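PDB 6MC8: DNA repair protein PprA from Deinococcus deserti, which probably binds DNA and assembles into filaments in the repair of radiation-induced DNA damage and in genome segregation. Local coordinates for residues R241-E254 / T296-R308. The protein carries 2 engineered substitutions. Numbering follows the deposited sequence.
Sequences RHSGAGDALNQLPE and TRRLAAVLSGGLR
Two bends in the side chain, chi2 -62° and chi3 -51°, turn the guanidinium of Arg241 onto the backbone where helix 274-304 runs out. NH1 and NH2 both grip one atom, Gly306 O, lying nearly in their plane; NH2 approaches almost straight along the C=O bond, at 2.6 Å from Gly306 O. NH1 also gives a bond to Leu303 O (3.1 Å), coming from above that carbonyl's plane, while Ser304 O sits over one face of the guanidinium. An alanine here would remove all three bonds and would probably leave Leu303 O and Gly306 O without this donor and the last residues less firmly fixed. Next door, His242 presents its ring edge to the C-terminal loop, NE2 donating to Leu307 O at a very short 2.5 Å, a length to be taken as doubtful, and its ND1 is tied to Ser243 O.

Beyond these bonds, Leu307 packs its side chain against the short helix 245-250: CD1 lies 3.4 Å from Ala245 O, and CD2 packs 3.8 Å from Leu249 CB and, just past the helix, touches Leu252 CD1. Leu252 meets Val302 tip to tip, and Leu249 CD2 reaches Leu303 CD2, with Leu234 of helix 218-237 touching both Leu249 and Leu303. At the far end Glu254 rests its CB on Leu299 CD2 (3.6 Å) and makes a weak salt bridge from OE2 to Arg298 NH2 (3.3 Å), the carboxylate and guanidinium planes 34° apart.

The whole is a C-terminal tail that leaves the end of helix 274-304 and turns aside against helix 245-250: arginine binds carbonyls at a helix C-terminus, and the penultimate leucine packs among Ala245, Leu249 and Leu252.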
ATOM      1  N   ARG A 241      30.519  21.101  40.992  1.00 30.80           N
ATOM      2  CA  ARG A 241      30.884  19.724  41.271  1.00 33.57           C
ATOM      3  C   ARG A 241      32.393  19.561  41.170  1.00 28.82           C
ATOM      4  O   ARG A 241      33.122  20.490  40.815  1.00 33.44           O
ATOM      5  CB  ARG A 241      30.187  18.758  40.309  1.00 30.37           C
ATOM      6  CG  ARG A 241      28.677  18.773  40.362  1.00 25.99           C
ATOM      7  CD  ARG A 241      28.171  18.350  41.718  1.00 29.82           C
ATOM      8  NE  ARG A 241      28.766  17.099  42.165  1.00 29.58           N
ATOM      9  CZ  ARG A 241      28.341  15.891  41.824  1.00 28.53           C
ATOM     10  NH1 ARG A 241      27.309  15.745  41.011  1.00 28.76           N
ATOM     11  NH2 ARG A 241      28.965  14.823  42.295  1.00 30.69           N
ATOM     12  N   HIS A 242      32.852  18.353  41.488  1.00 30.04           N
ATOM     13  CA  HIS A 242      34.274  18.049  41.450  1.00 29.44           C
ATOM     14  C   HIS A 242      34.779  18.034  40.014  1.00 30.53           C
ATOM     15  O   HIS A 242      34.009  17.898  39.062  1.00 31.47           O
ATOM     16  CB  HIS A 242      34.545  16.700  42.118  1.00 29.66           C
ATOM     17  CG  HIS A 242      33.932  15.536  41.406  1.00 30.56           C
ATOM     18  ND1 HIS A 242      34.590  14.836  40.420  1.00 38.52           N
ATOM     19  CD2 HIS A 242      32.715  14.956  41.529  1.00 29.21           C
ATOM     20  CE1 HIS A 242      33.810  13.871  39.971  1.00 33.36           C
ATOM     21  NE2 HIS A 242      32.666  13.923  40.628  1.00 33.21           N
ATOM     22  N   SER A 243      36.090  18.201  39.864  1.00 30.22           N
ATOM     23  CA  SER A 243      36.682  18.241  38.536  1.00 32.38           C
ATOM     24  C   SER A 243      36.659  16.857  37.907  1.00 35.11           C
ATOM     25  O   SER A 243      37.022  15.861  38.537  1.00 39.96           O
ATOM     26  CB  SER A 243      38.112  18.776  38.605  1.00 24.75           C
ATOM     27  OG  SER A 243      38.966  17.880  39.283  1.00 32.05           O
ATOM     28  N   GLY A 244      36.214  16.796  36.662  1.00 35.91           N
ATOM     29  CA  GLY A 244      36.023  15.541  35.977  1.00 37.75           C
ATOM     30  C   GLY A 244      34.604  15.018  36.010  1.00 37.04           C
ATOM     31  O   GLY A 244      34.348  13.948  35.449  1.00 37.64           O
ATOM     32  N   ALA A 245      33.684  15.737  36.656  1.00 34.60           N
ATOM     33  CA  ALA A 245      32.286  15.322  36.660  1.00 30.56           C
ATOM     34  C   ALA A 245      31.664  15.483  35.282  1.00 34.79           C
ATOM     35  O   ALA A 245      30.804  14.689  34.886  1.00 38.47           O
ATOM     36  CB  ALA A 245      31.504  16.121  37.696  1.00 32.86           C
ATOM     37  N   GLY A 246      32.089  16.504  34.536  1.00 33.81           N
ATOM     38  CA  GLY A 246      31.616  16.659  33.173  1.00 29.19           C
ATOM     39  C   GLY A 246      32.219  15.637  32.231  1.00 30.61           C
ATOM     40  O   GLY A 246      31.612  15.275  31.223  1.00 35.23           O
ATOM     41  N   ASP A 247      33.430  15.172  32.540  1.00 34.00           N
ATOM     42  CA  ASP A 247      34.007  14.048  31.810  1.00 28.62           C
ATOM     43  C   ASP A 247      33.272  12.754  32.124  1.00 35.08           C
ATOM     44  O   ASP A 247      33.088  11.910  31.242  1.00 32.66           O
ATOM     45  CB  ASP A 247      35.490  13.913  32.144  1.00 28.95           C
ATOM     46  CG  ASP A 247      36.137  12.729  31.461  1.00 34.10           C
ATOM     47  OD1 ASP A 247      36.336  12.777  30.233  1.00 39.14           O
ATOM     48  OD2 ASP A 247      36.453  11.750  32.162  1.00 29.63           O
ATOM     49  N   ALA A 248      32.851  12.580  33.377  1.00 31.96           N
ATOM     50  CA  ALA A 248      32.096  11.391  33.746  1.00 30.29           C
ATOM     51  C   ALA A 248      30.697  11.433  33.154  1.00 28.91           C
ATOM     52  O   ALA A 248      30.117  10.391  32.835  1.00 32.05           O
ATOM     53  CB  ALA A 248      32.037  11.261  35.266  1.00 26.52           C
ATOM     54  N   LEU A 249      30.135  12.611  33.001  1.00 27.33           N
ATOM     55  CA  LEU A 249      28.816  12.778  32.360  1.00 27.22           C
ATOM     56  C   LEU A 249      28.914  12.426  30.872  1.00 29.10           C
ATOM     57  O   LEU A 249      28.008  11.888  30.364  1.00 30.13           O
ATOM     58  CB  LEU A 249      28.345  14.209  32.604  1.00 31.08           C
ATOM     59  CG  LEU A 249      26.981  14.591  32.046  1.00 31.45           C
ATOM     60  CD1 LEU A 249      25.897  13.780  32.688  1.00 26.34           C
ATOM     61  CD2 LEU A 249      26.709  16.052  32.251  1.00 24.98           C
ATOM     62  N   ASN A 250      30.021  12.755  30.229  1.00 31.78           N
ATOM     63  CA  ASN A 250      30.257  12.496  28.790  1.00 32.44           C
ATOM     64  C   ASN A 250      30.294  11.011  28.439  1.00 31.23           C
ATOM     65  O   ASN A 250      30.019  10.715  27.334  1.00 30.44           O
ATOM     66  CB  ASN A 250      31.374  13.342  28.199  1.00 34.48           C
ATOM     67  CG  ASN A 250      30.922  13.972  26.909  1.00 45.97           C
ATOM     68  OD1 ASN A 250      29.996  14.780  26.901  1.00 43.53           O
ATOM     69  ND2 ASN A 250      31.541  13.576  25.817  1.00 46.02           N
ATOM     70  N   GLN A 251      30.720  10.145  29.347  1.00 34.73           N
ATOM     71  CA  GLN A 251      30.729   8.686  29.111  1.00 26.63           C
ATOM     72  C   GLN A 251      29.338   8.119  29.344  1.00 27.19           C
ATOM     73  O   GLN A 251      29.161   6.970  29.121  1.00 33.72           O
ATOM     74  CB  GLN A 251      31.665   7.967  30.064  1.00 29.33           C
ATOM     75  CG  GLN A 251      33.021   8.604  30.216  1.00 37.55           C
ATOM     76  CD  GLN A 251      33.765   8.722  28.917  1.00 37.26           C
ATOM     77  OE1 GLN A 251      33.870   7.787  28.157  1.00 40.61           O
ATOM     78  NE2 GLN A 251      34.304   9.889  28.667  1.00 38.51           N
ATOM     79  N   LEU A 252      28.409   8.904  29.834  1.00 25.45           N
ATOM     80  CA  LEU A 252      27.082   8.380  30.073  1.00 24.48           C
ATOM     81  C   LEU A 252      26.229   8.495  28.811  1.00 25.06           C
ATOM     82  O   LEU A 252      26.398   9.428  28.023  1.00 22.24           O
ATOM     83  CB  LEU A 252      26.414   9.134  31.216  1.00 20.05           C
ATOM     84  CG  LEU A 252      27.049   9.047  32.603  1.00 22.60           C
ATOM     85  CD1 LEU A 252      26.281   9.922  33.562  1.00 22.90           C
ATOM     86  CD2 LEU A 252      27.110   7.625  33.115  1.00 21.84           C
ATOM     87  N   PRO A 253      25.302   7.554  28.595  1.00 24.94           N
ATOM     88  CA  PRO A 253      24.381   7.681  27.456  1.00 18.85           C
ATOM     89  C   PRO A 253      23.376   8.796  27.614  1.00 20.68           C
ATOM     90  O   PRO A 253      22.743   9.187  26.631  1.00 25.35           O
ATOM     91  CB  PRO A 253      23.698   6.310  27.408  1.00 17.28           C
ATOM     92  CG  PRO A 253      23.793   5.807  28.785  1.00 19.35           C
ATOM     93  CD  PRO A 253      25.091   6.294  29.324  1.00 21.26           C
ATOM     94  N   GLU A 254      23.222   9.320  28.829  1.00 21.62           N
ATOM     95  CA  GLU A 254      22.369  10.471  29.076  1.00 19.44           C
ATOM     96  C   GLU A 254      22.908  11.741  28.426  1.00 26.17           C
ATOM     97  O   GLU A 254      22.149  12.686  28.195  1.00 26.78           O
ATOM     98  CB  GLU A 254      22.220  10.661  30.582  1.00 17.56           C
ATOM     99  CG  GLU A 254      21.322   9.641  31.276  1.00 26.49           C
ATOM    100  CD  GLU A 254      22.030   8.360  31.651  1.00 26.96           C
ATOM    101  OE1 GLU A 254      23.254   8.273  31.465  1.00 29.10           O
ATOM    102  OE2 GLU A 254      21.359   7.430  32.130  1.00 35.91           O
ATOM    103  N   THR A 296      13.745  14.736  33.155  1.00 25.28           N
ATOM    104  CA  THR A 296      14.217  15.923  33.859  1.00 27.20           C
ATOM    105  C   THR A 296      14.598  15.600  35.300  1.00 27.03           C
ATOM    106  O   THR A 296      15.579  16.137  35.821  1.00 24.49           O
ATOM    107  CB  THR A 296      13.144  17.012  33.787  1.00 31.86           C
ATOM    108  OG1 THR A 296      12.856  17.293  32.415  1.00 33.17           O
ATOM    109  CG2 THR A 296      13.600  18.294  34.443  1.00 26.98           C
ATOM    110  N   ARG A 297      13.884  14.669  35.935  1.00 27.64           N
ATOM    111  CA  ARG A 297      14.222  14.305  37.306  1.00 26.87           C
ATOM    112  C   ARG A 297      15.443  13.399  37.368  1.00 27.03           C
ATOM    113  O   ARG A 297      16.278  13.539  38.266  1.00 31.84           O
ATOM    114  CB  ARG A 297      13.038  13.627  37.988  1.00 37.07           C
ATOM    115  CG  ARG A 297      11.957  14.564  38.440  1.00 47.98           C
ATOM    116  CD  ARG A 297      10.944  13.821  39.279  1.00 46.72           C
ATOM    117  NE  ARG A 297      10.217  12.847  38.480  1.00 53.40           N
ATOM    118  CZ  ARG A 297       9.106  13.125  37.809  1.00 54.72           C
ATOM    119  NH1 ARG A 297       8.596  14.346  37.852  1.00 50.90           N
ATOM    120  NH2 ARG A 297       8.503  12.179  37.102  1.00 48.97           N
ATOM    121  N   ARG A 298      15.572  12.469  36.422  1.00 25.76           N
ATOM    122  CA  ARG A 298      16.666  11.508  36.508  1.00 21.91           C
ATOM    123  C   ARG A 298      17.982  12.148  36.099  1.00 27.71           C
ATOM    124  O   ARG A 298      19.048  11.740  36.569  1.00 30.20           O
ATOM    125  CB  ARG A 298      16.361  10.263  35.667  1.00 19.41           C
ATOM    126  CG  ARG A 298      16.387  10.440  34.159  1.00 31.89           C
ATOM    127  CD  ARG A 298      15.847   9.209  33.456  1.00 31.87           C
ATOM    128  NE  ARG A 298      16.662   8.024  33.683  1.00 33.80           N
ATOM    129  CZ  ARG A 298      17.698   7.677  32.933  1.00 36.78           C
ATOM    130  NH1 ARG A 298      18.046   8.418  31.894  1.00 35.35           N
ATOM    131  NH2 ARG A 298      18.379   6.579  33.217  1.00 31.91           N
ATOM    132  N   LEU A 299      17.928  13.179  35.257  1.00 27.32           N
ATOM    133  CA  LEU A 299      19.139  13.901  34.902  1.00 26.80           C
ATOM    134  C   LEU A 299      19.542  14.869  36.004  1.00 25.06           C
ATOM    135  O   LEU A 299      20.733  15.091  36.234  1.00 21.58           O
ATOM    136  CB  LEU A 299      18.935  14.640  33.585  1.00 29.34           C
ATOM    137  CG  LEU A 299      18.786  13.803  32.325  1.00 25.05           C
ATOM    138  CD1 LEU A 299      18.355  14.675  31.172  1.00 29.61           C
ATOM    139  CD2 LEU A 299      20.076  13.161  32.034  1.00 19.49           C
ATOM    140  N   ALA A 300      18.561  15.448  36.698  1.00 27.64           N
ATOM    141  CA  ALA A 300      18.859  16.365  37.791  1.00 26.20           C
ATOM    142  C   ALA A 300      19.457  15.629  38.982  1.00 27.33           C
ATOM    143  O   ALA A 300      20.258  16.196  39.732  1.00 27.80           O
ATOM    144  CB  ALA A 300      17.594  17.111  38.205  1.00 23.08           C
ATOM    145  N   ALA A 301      19.081  14.363  39.169  1.00 26.34           N
ATOM    146  CA  ALA A 301      19.671  13.565  40.235  1.00 26.32           C
ATOM    147  C   ALA A 301      21.117  13.202  39.918  1.00 28.17           C
ATOM    148  O   ALA A 301      21.939  13.048  40.826  1.00 33.86           O
ATOM    149  CB  ALA A 301      18.834  12.309  40.465  1.00 18.09           C
ATOM    150  N   VAL A 302      21.443  13.063  38.634  1.00 28.23           N
ATOM    151  CA  VAL A 302      22.817  12.790  38.225  1.00 23.29           C
ATOM    152  C   VAL A 302      23.676  14.041  38.375  1.00 26.35           C
ATOM    153  O   VAL A 302      24.839  13.970  38.787  1.00 30.08           O
ATOM    154  CB  VAL A 302      22.824  12.233  36.785  1.00 23.29           C
ATOM    155  CG1 VAL A 302      24.219  12.134  36.221  1.00 22.78           C
ATOM    156  CG2 VAL A 302      22.193  10.862  36.758  1.00 19.16           C
ATOM    157  N   LEU A 303      23.106  15.209  38.087  1.00 30.33           N
ATOM    158  CA  LEU A 303      23.878  16.441  38.178  1.00 26.06           C
ATOM    159  C   LEU A 303      24.057  16.891  39.621  1.00 26.81           C
ATOM    160  O   LEU A 303      25.012  17.609  39.929  1.00 32.51           O
ATOM    161  CB  LEU A 303      23.209  17.541  37.359  1.00 26.17           C
ATOM    162  CG  LEU A 303      23.127  17.276  35.856  1.00 24.85           C
ATOM    163  CD1 LEU A 303      22.392  18.395  35.139  1.00 22.85           C
ATOM    164  CD2 LEU A 303      24.500  17.033  35.269  1.00 22.97           C
ATOM    165  N   SER A 304      23.164  16.482  40.514  1.00 30.74           N
ATOM    166  CA  SER A 304      23.258  16.891  41.906  1.00 28.54           C
ATOM    167  C   SER A 304      23.967  15.848  42.761  1.00 37.19           C
ATOM    168  O   SER A 304      24.912  16.175  43.482  1.00 43.99           O
ATOM    169  CB  SER A 304      21.863  17.174  42.460  1.00 29.70           C
ATOM    170  OG  SER A 304      21.922  17.565  43.819  1.00 52.55           O
ATOM    171  N   GLY A 305      23.534  14.595  42.686  1.00 32.68           N
ATOM    172  CA  GLY A 305      24.058  13.573  43.568  1.00 34.82           C
ATOM    173  C   GLY A 305      25.023  12.601  42.927  1.00 37.70           C
ATOM    174  O   GLY A 305      25.836  11.988  43.621  1.00 45.22           O
ATOM    175  N   GLY A 306      24.951  12.451  41.616  1.00 32.07           N
ATOM    176  CA  GLY A 306      25.749  11.477  40.901  1.00 31.09           C
ATOM    177  C   GLY A 306      27.076  12.021  40.427  1.00 33.10           C
ATOM    178  O   GLY A 306      27.649  12.930  41.033  1.00 32.99           O
ATOM    179  N   LEU A 307      27.558  11.438  39.321  1.00 29.55           N
ATOM    180  CA  LEU A 307      28.835  11.771  38.674  1.00 30.82           C
ATOM    181  C   LEU A 307      30.012  11.618  39.635  1.00 35.40           C
ATOM    182  O   LEU A 307      30.932  12.437  39.660  1.00 36.66           O
ATOM    183  CB  LEU A 307      28.811  13.173  38.063  1.00 34.95           C
ATOM    184  CG  LEU A 307      27.744  13.402  36.999  1.00 29.78           C
ATOM    185  CD1 LEU A 307      27.810  14.816  36.475  1.00 23.21           C
ATOM    186  CD2 LEU A 307      27.906  12.400  35.894  1.00 33.31           C
ATOM    187  N   ARG A 308      29.982  10.558  40.428  1.00 37.80           N
ATOM    188  CA  ARG A 308      30.943  10.378  41.503  1.00 40.84           C
ATOM    189  C   ARG A 308      32.188   9.630  41.039  1.00 41.33           C
ATOM    190  O   ARG A 308      33.155   9.502  41.785  1.00 44.41           O
ATOM    191  CB  ARG A 308      30.289   9.633  42.661  1.00 38.23           C
ATOM    192  CG  ARG A 308      29.164  10.390  43.334  1.00 32.41           C
ATOM    193  CD  ARG A 308      28.599   9.577  44.478  1.00 36.13           C
ATOM    194  NE  ARG A 308      27.522  10.270  45.173  1.00 41.54           N
ATOM    195  CZ  ARG A 308      26.887   9.780  46.231  1.00 38.21           C
ATOM    196  NH1 ARG A 308      27.224   8.597  46.720  1.00 30.65           N
ATOM    197  NH2 ARG A 308      25.921  10.478  46.804  1.00 38.35           N
TER